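Local atomic coordinates of prolyl-tRNA synthetase (PDB entry 6UYH), a protein that probably catalyses the ATP-dependent attachment of proline to its cognate tRNA as a class II aminoacyl-tRNA synthetase. Residues M289-V301 / I394-L406. Sequence-based numbering, arbitrary orientation.
Sequences MVLPPRVAFCQVV and IKAVLDKIHDSML. With EDO (1,2-ethanediol), chain Q; EDO (1,2-ethanediol), chain R; EDO (1,2-ethanediol), chain Z; EDO (1,2-ethanediol), chain B.
Arg294 lays its guanidinium flat on the ring of His402, centres 3.8 Å apart and planes 18° from parallel, with NH1 over the middle of the imidazole. Its chain is extended from CG to NE, carrying the charged group out of the loop to the helix. NH2 then makes a nearly straight salt bridge to Asp399 OD1 (3.0 Å, 171°), in the guanidinium plane but above that of the carboxylate. O1 of an ethanediol, probably from the crystallisation liquor, accepts from Arg294 NE and donates to Asp399 OD1, while NH1 hydrogen-bonds to the backbone O of Glu197. His402 has CG anti to its backbone N (chi1 169°), turning one face of its ring to the guanidinium; one water joins its ND1 to Arg294 N, and another links Arg294 NH2 to Asp403 OD1.

Beside this polar patch, Pro293 rests on the helix, its CG 3.3 Å from Leu398 O and 4.0 Å from Ile401 CG2. Met405 bends at its last torsion, bringing CE to 3.7 Å from Pro292 N and against Val290 CG1. Toward the strand, Leu398 CD1 meets Gln299 CB, and Val300 CG2 touches Ile394 CG2 at 3.9 Å. Gln299 NE2 reaches back to Pro293 O (3.0 Å), tying the loop to itself.

The loop leads from helix 274-283 of the catalytic core into strand 300-304 of the anticodon-binding domain, and helix 391-415 packs along it. Apolar packing thus joins connector and helix, while stack, salt bridge and Glu197 carbonyl together restrict guanidinium rotation; Asp399 probably helps offset the positive charge lying over His402.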
loop_
_atom_site.group_PDB
_atom_site.type_symbol
_atom_site.label_atom_id
_atom_site.label_comp_id
_atom_site.label_asym_id
_atom_site.label_seq_id
_atom_site.Cartn_x
_atom_site.Cartn_y
_atom_site.Cartn_z
ATOM N N MET A 289 15.396 -7.455 -19.586
ATOM C CA MET A 289 15.160 -6.248 -18.815
ATOM C C MET A 289 16.430 -5.404 -18.714
ATOM O O MET A 289 17.540 -5.930 -18.669
ATOM C CB MET A 289 14.666 -6.632 -17.418
ATOM C CG MET A 289 14.227 -5.478 -16.552
ATOM S SD MET A 289 12.681 -4.743 -17.099
ATOM C CE MET A 289 11.550 -6.115 -16.888
ATOM N N VAL A 290 16.253 -4.081 -18.651
ATOM C CA VAL A 290 17.348 -3.147 -18.365
ATOM C C VAL A 290 16.832 -2.188 -17.300
ATOM O O VAL A 290 16.030 -1.295 -17.601
ATOM C CB VAL A 290 17.830 -2.384 -19.607
ATOM C CG1 VAL A 290 19.007 -1.470 -19.245
ATOM C CG2 VAL A 290 18.258 -3.348 -20.718
ATOM N N LEU A 291 17.286 -2.372 -16.038
ATOM C CA LEU A 291 16.675 -1.626 -14.934
ATOM C C LEU A 291 17.433 -0.332 -14.653
ATOM O O LEU A 291 18.646 -0.370 -14.426
ATOM C CB LEU A 291 16.646 -2.473 -13.666
ATOM C CG LEU A 291 15.714 -3.683 -13.712
ATOM C CD1 LEU A 291 16.062 -4.699 -12.616
ATOM C CD2 LEU A 291 14.271 -3.219 -13.597
ATOM N N PRO A 292 16.760 0.816 -14.627
ATOM C CA PRO A 292 17.390 2.030 -14.112
ATOM C C PRO A 292 17.863 1.795 -12.690
ATOM O O PRO A 292 17.115 1.233 -11.876
ATOM C CB PRO A 292 16.255 3.072 -14.156
ATOM C CG PRO A 292 15.211 2.491 -15.065
ATOM C CD PRO A 292 15.326 1.002 -14.891
ATOM N N PRO A 293 19.103 2.166 -12.368
ATOM C CA PRO A 293 19.677 1.782 -11.065
ATOM C C PRO A 293 18.842 2.170 -9.847
ATOM O O PRO A 293 18.845 1.437 -8.853
ATOM C CB PRO A 293 21.034 2.500 -11.071
ATOM C CG PRO A 293 21.414 2.535 -12.525
ATOM C CD PRO A 293 20.119 2.709 -13.290
ATOM N N ARG A 294 18.118 3.285 -9.884
ATOM C CA ARG A 294 17.414 3.719 -8.684
ATOM C C ARG A 294 16.147 2.920 -8.401
ATOM O O ARG A 294 15.585 3.051 -7.305
ATOM C CB ARG A 294 17.105 5.216 -8.783
ATOM C CG ARG A 294 18.379 6.054 -8.625
ATOM C CD ARG A 294 18.306 7.423 -9.288
ATOM N NE ARG A 294 19.641 7.927 -9.609
ATOM C CZ ARG A 294 19.881 9.042 -10.295
ATOM N NH1 ARG A 294 18.863 9.779 -10.738
ATOM N NH2 ARG A 294 21.132 9.419 -10.543
ATOM N N VAL A 295 15.682 2.091 -9.335
ATOM C CA VAL A 295 14.554 1.214 -9.053
ATOM C C VAL A 295 14.912 -0.255 -9.231
ATOM O O VAL A 295 14.025 -1.104 -9.246
ATOM C CB VAL A 295 13.319 1.583 -9.898
ATOM C CG1 VAL A 295 12.898 3.028 -9.621
ATOM C CG2 VAL A 295 13.591 1.369 -11.388
ATOM N N ALA A 296 16.199 -0.578 -9.339
ATOM C CA ALA A 296 16.626 -1.956 -9.572
ATOM C C ALA A 296 16.626 -2.740 -8.264
ATOM O O ALA A 296 17.328 -2.361 -7.324
ATOM C CB ALA A 296 18.018 -1.973 -10.200
ATOM N N PHE A 297 15.887 -3.860 -8.230
ATOM C CA PHE A 297 15.836 -4.697 -7.028
ATOM C C PHE A 297 17.237 -5.097 -6.587
ATOM O O PHE A 297 17.518 -5.217 -5.385
ATOM C CB PHE A 297 14.981 -5.944 -7.288
ATOM C CG PHE A 297 15.656 -6.957 -8.157
ATOM C CD1 PHE A 297 16.316 -8.040 -7.604
ATOM C CD2 PHE A 297 15.668 -6.797 -9.538
ATOM C CE1 PHE A 297 16.971 -8.960 -8.410
ATOM C CE2 PHE A 297 16.323 -7.712 -10.359
ATOM C CZ PHE A 297 16.979 -8.797 -9.793
ATOM N N CYS A 298 18.120 -5.335 -7.553
ATOM C CA CYS A 298 19.537 -5.558 -7.309
ATOM C C CYS A 298 20.294 -4.614 -8.228
ATOM O O CYS A 298 20.083 -4.633 -9.446
ATOM C CB CYS A 298 19.929 -7.014 -7.580
ATOM S SG CYS A 298 21.711 -7.335 -7.560
ATOM N N GLN A 299 21.152 -3.776 -7.653
ATOM C CA GLN A 299 21.905 -2.832 -8.475
ATOM C C GLN A 299 23.216 -3.410 -8.981
ATOM O O GLN A 299 23.645 -3.088 -10.096
ATOM C CB GLN A 299 22.179 -1.556 -7.686
ATOM C CG GLN A 299 20.912 -0.822 -7.269
ATOM C CD GLN A 299 21.213 0.265 -6.272
ATOM O OE1 GLN A 299 21.755 -0.001 -5.199
ATOM N NE2 GLN A 299 20.881 1.502 -6.623
ATOM N N VAL A 300 23.871 -4.244 -8.178
ATOM C CA VAL A 300 25.182 -4.794 -8.508
ATOM C C VAL A 300 25.171 -6.269 -8.146
ATOM O O VAL A 300 24.801 -6.627 -7.025
ATOM C CB VAL A 300 26.324 -4.077 -7.756
ATOM C CG1 VAL A 300 27.677 -4.663 -8.161
ATOM C CG2 VAL A 300 26.288 -2.574 -8.000
ATOM N N VAL A 301 25.563 -7.127 -9.084
ATOM C CA VAL A 301 25.762 -8.547 -8.806
ATOM C C VAL A 301 27.254 -8.842 -8.889
ATOM O O VAL A 301 27.924 -8.430 -9.845
ATOM C CB VAL A 301 24.945 -9.445 -9.758
ATOM C CG1 VAL A 301 25.321 -9.214 -11.227
ATOM C CG2 VAL A 301 25.096 -10.921 -9.366
ATOM N N ILE A 394 31.368 3.147 -6.992
ATOM C CA ILE A 394 30.355 2.295 -7.606
ATOM C C ILE A 394 29.048 3.059 -7.786
ATOM O O ILE A 394 28.380 2.935 -8.821
ATOM C CB ILE A 394 30.163 1.007 -6.785
ATOM C CG1 ILE A 394 31.437 0.153 -6.831
ATOM C CG2 ILE A 394 28.961 0.227 -7.285
ATOM C CD1 ILE A 394 31.908 -0.179 -8.240
ATOM N N LYS A 395 28.659 3.862 -6.791
ATOM C CA LYS A 395 27.493 4.727 -6.969
ATOM C C LYS A 395 27.680 5.664 -8.160
ATOM O O LYS A 395 26.730 5.933 -8.910
ATOM C CB LYS A 395 27.231 5.533 -5.698
ATOM C CG LYS A 395 26.692 4.709 -4.545
ATOM C CD LYS A 395 26.627 5.511 -3.253
ATOM C CE LYS A 395 26.152 4.639 -2.100
ATOM N NZ LYS A 395 26.172 5.356 -0.794
ATOM N N ALA A 396 28.897 6.177 -8.339
ATOM C CA ALA A 396 29.183 7.038 -9.480
ATOM C C ALA A 396 29.007 6.283 -10.793
ATOM O O ALA A 396 28.554 6.856 -11.791
ATOM C CB ALA A 396 30.604 7.603 -9.361
ATOM N N VAL A 397 29.377 4.999 -10.813
ATOM C CA VAL A 397 29.137 4.171 -11.990
ATOM C C VAL A 397 27.640 4.013 -12.231
ATOM O O VAL A 397 27.167 4.084 -13.371
ATOM C CB VAL A 397 29.833 2.808 -11.827
ATOM C CG1 VAL A 397 29.428 1.867 -12.941
ATOM C CG2 VAL A 397 31.349 2.991 -11.794
ATOM N N LEU A 398 26.872 3.817 -11.161
ATOM C CA LEU A 398 25.431 3.647 -11.306
ATOM C C LEU A 398 24.758 4.924 -11.776
ATOM O O LEU A 398 23.798 4.866 -12.551
ATOM C CB LEU A 398 24.834 3.178 -9.978
ATOM C CG LEU A 398 25.258 1.782 -9.522
ATOM C CD1 LEU A 398 24.754 1.507 -8.118
ATOM C CD2 LEU A 398 24.743 0.723 -10.484
ATOM N N ASP A 399 25.243 6.083 -11.327
ATOM C CA ASP A 399 24.691 7.346 -11.810
ATOM C C ASP A 399 25.032 7.564 -13.278
ATOM O O ASP A 399 24.216 8.104 -14.041
ATOM C CB ASP A 399 25.202 8.502 -10.955
ATOM C CG ASP A 399 24.641 8.466 -9.545
ATOM O OD1 ASP A 399 23.502 7.987 -9.375
ATOM O OD2 ASP A 399 25.335 8.915 -8.610
ATOM N N LYS A 400 26.233 7.151 -13.692
ATOM C CA LYS A 400 26.607 7.247 -15.100
ATOM C C LYS A 400 25.686 6.395 -15.967
ATOM O O LYS A 400 25.274 6.821 -17.051
ATOM C CB LYS A 400 28.070 6.825 -15.276
ATOM C CG LYS A 400 28.700 7.213 -16.596
ATOM C CD LYS A 400 30.135 6.690 -16.709
ATOM C CE LYS A 400 30.981 7.598 -17.600
ATOM N NZ LYS A 400 31.713 6.865 -18.681
ATOM N N ILE A 401 25.349 5.189 -15.501
ATOM C CA ILE A 401 24.411 4.339 -16.230
ATOM C C ILE A 401 23.048 5.015 -16.319
ATOM O O ILE A 401 22.429 5.070 -17.389
ATOM C CB ILE A 401 24.314 2.954 -15.566
ATOM C CG1 ILE A 401 25.608 2.165 -15.783
ATOM C CG2 ILE A 401 23.122 2.173 -16.102
ATOM C CD1 ILE A 401 25.642 0.841 -15.022
ATOM N N HIS A 402 22.566 5.552 -15.195
ATOM C CA HIS A 402 21.288 6.257 -15.216
ATOM C C HIS A 402 21.304 7.395 -16.231
ATOM O O HIS A 402 20.382 7.536 -17.045
ATOM C CB HIS A 402 20.945 6.807 -13.832
ATOM C CG HIS A 402 19.791 7.758 -13.863
ATOM N ND1 HIS A 402 18.498 7.359 -13.596
ATOM C CD2 HIS A 402 19.721 9.068 -14.203
ATOM C CE1 HIS A 402 17.686 8.393 -13.740
ATOM N NE2 HIS A 402 18.400 9.438 -14.115
ATOM N N ASP A 403 22.336 8.239 -16.176
ATOM C CA ASP A 403 22.406 9.378 -17.088
ATOM C C ASP A 403 22.421 8.929 -18.544
ATOM O O ASP A 403 21.754 9.535 -19.390
ATOM C CB ASP A 403 23.641 10.224 -16.771
ATOM C CG ASP A 403 23.561 10.881 -15.401
ATOM O OD1 ASP A 403 22.469 10.875 -14.795
ATOM O OD2 ASP A 403 24.589 11.402 -14.928
ATOM N N SER A 404 23.171 7.868 -18.854
ATOM C CA SER A 404 23.263 7.397 -20.233
ATOM C C SER A 404 21.918 6.880 -20.728
ATOM O O SER A 404 21.526 7.140 -21.874
ATOM C CB SER A 404 24.319 6.295 -20.347
ATOM O OG SER A 404 25.624 6.766 -20.039
ATOM N N MET A 405 21.213 6.122 -19.882
ATOM C CA MET A 405 19.900 5.599 -20.247
ATOM C C MET A 405 18.932 6.733 -20.546
ATOM O O MET A 405 18.199 6.693 -21.543
ATOM C CB MET A 405 19.367 4.699 -19.122
ATOM C CG MET A 405 20.151 3.395 -18.962
ATOM S SD MET A 405 19.616 2.408 -17.549
ATOM C CE MET A 405 17.887 2.116 -17.955
ATOM N N LEU A 406 18.917 7.759 -19.690
ATOM C CA LEU A 406 18.018 8.890 -19.905
ATOM C C LEU A 406 18.426 9.698 -21.134
ATOM O O LEU A 406 17.575 10.106 -21.933
ATOM C CB LEU A 406 17.994 9.771 -18.653
ATOM C CG LEU A 406 17.225 11.087 -18.741
ATOM C CD1 LEU A 406 15.770 10.787 -19.033
ATOM C CD2 LEU A 406 17.384 11.901 -17.440
HETATM C C1 EDO Q . 22.014 5.199 -7.817
HETATM O O1 EDO Q . 21.847 6.621 -7.834
HETATM C C2 EDO Q . 23.337 4.875 -7.131
HETATM O O2 EDO Q . 23.429 5.608 -5.907
HETATM C C1 EDO R . 22.735 3.181 -3.283
HETATM O O1 EDO R . 22.799 4.572 -2.945
HETATM C C2 EDO R . 21.310 2.846 -3.701
HETATM O O2 EDO R . 20.939 3.680 -4.808
HETATM C C1 EDO Z . 26.754 9.306 -22.536
HETATM O O1 EDO Z . 26.370 7.949 -22.297
HETATM C C2 EDO Z . 25.562 10.220 -22.295
HETATM O O2 EDO Z . 25.462 10.516 -20.898
HETATM C C1 EDO B . 32.961 3.536 -17.149
HETATM O O1 EDO B . 33.845 4.459 -17.794
HETATM C C2 EDO B . 32.198 2.742 -18.204
HETATM O O2 EDO B . 31.447 3.664 -18.998
HETATM O O HOH W 1 17.581 5.061 -12.015
HETATM O O HOH W 2 22.143 11.488 -12.115
#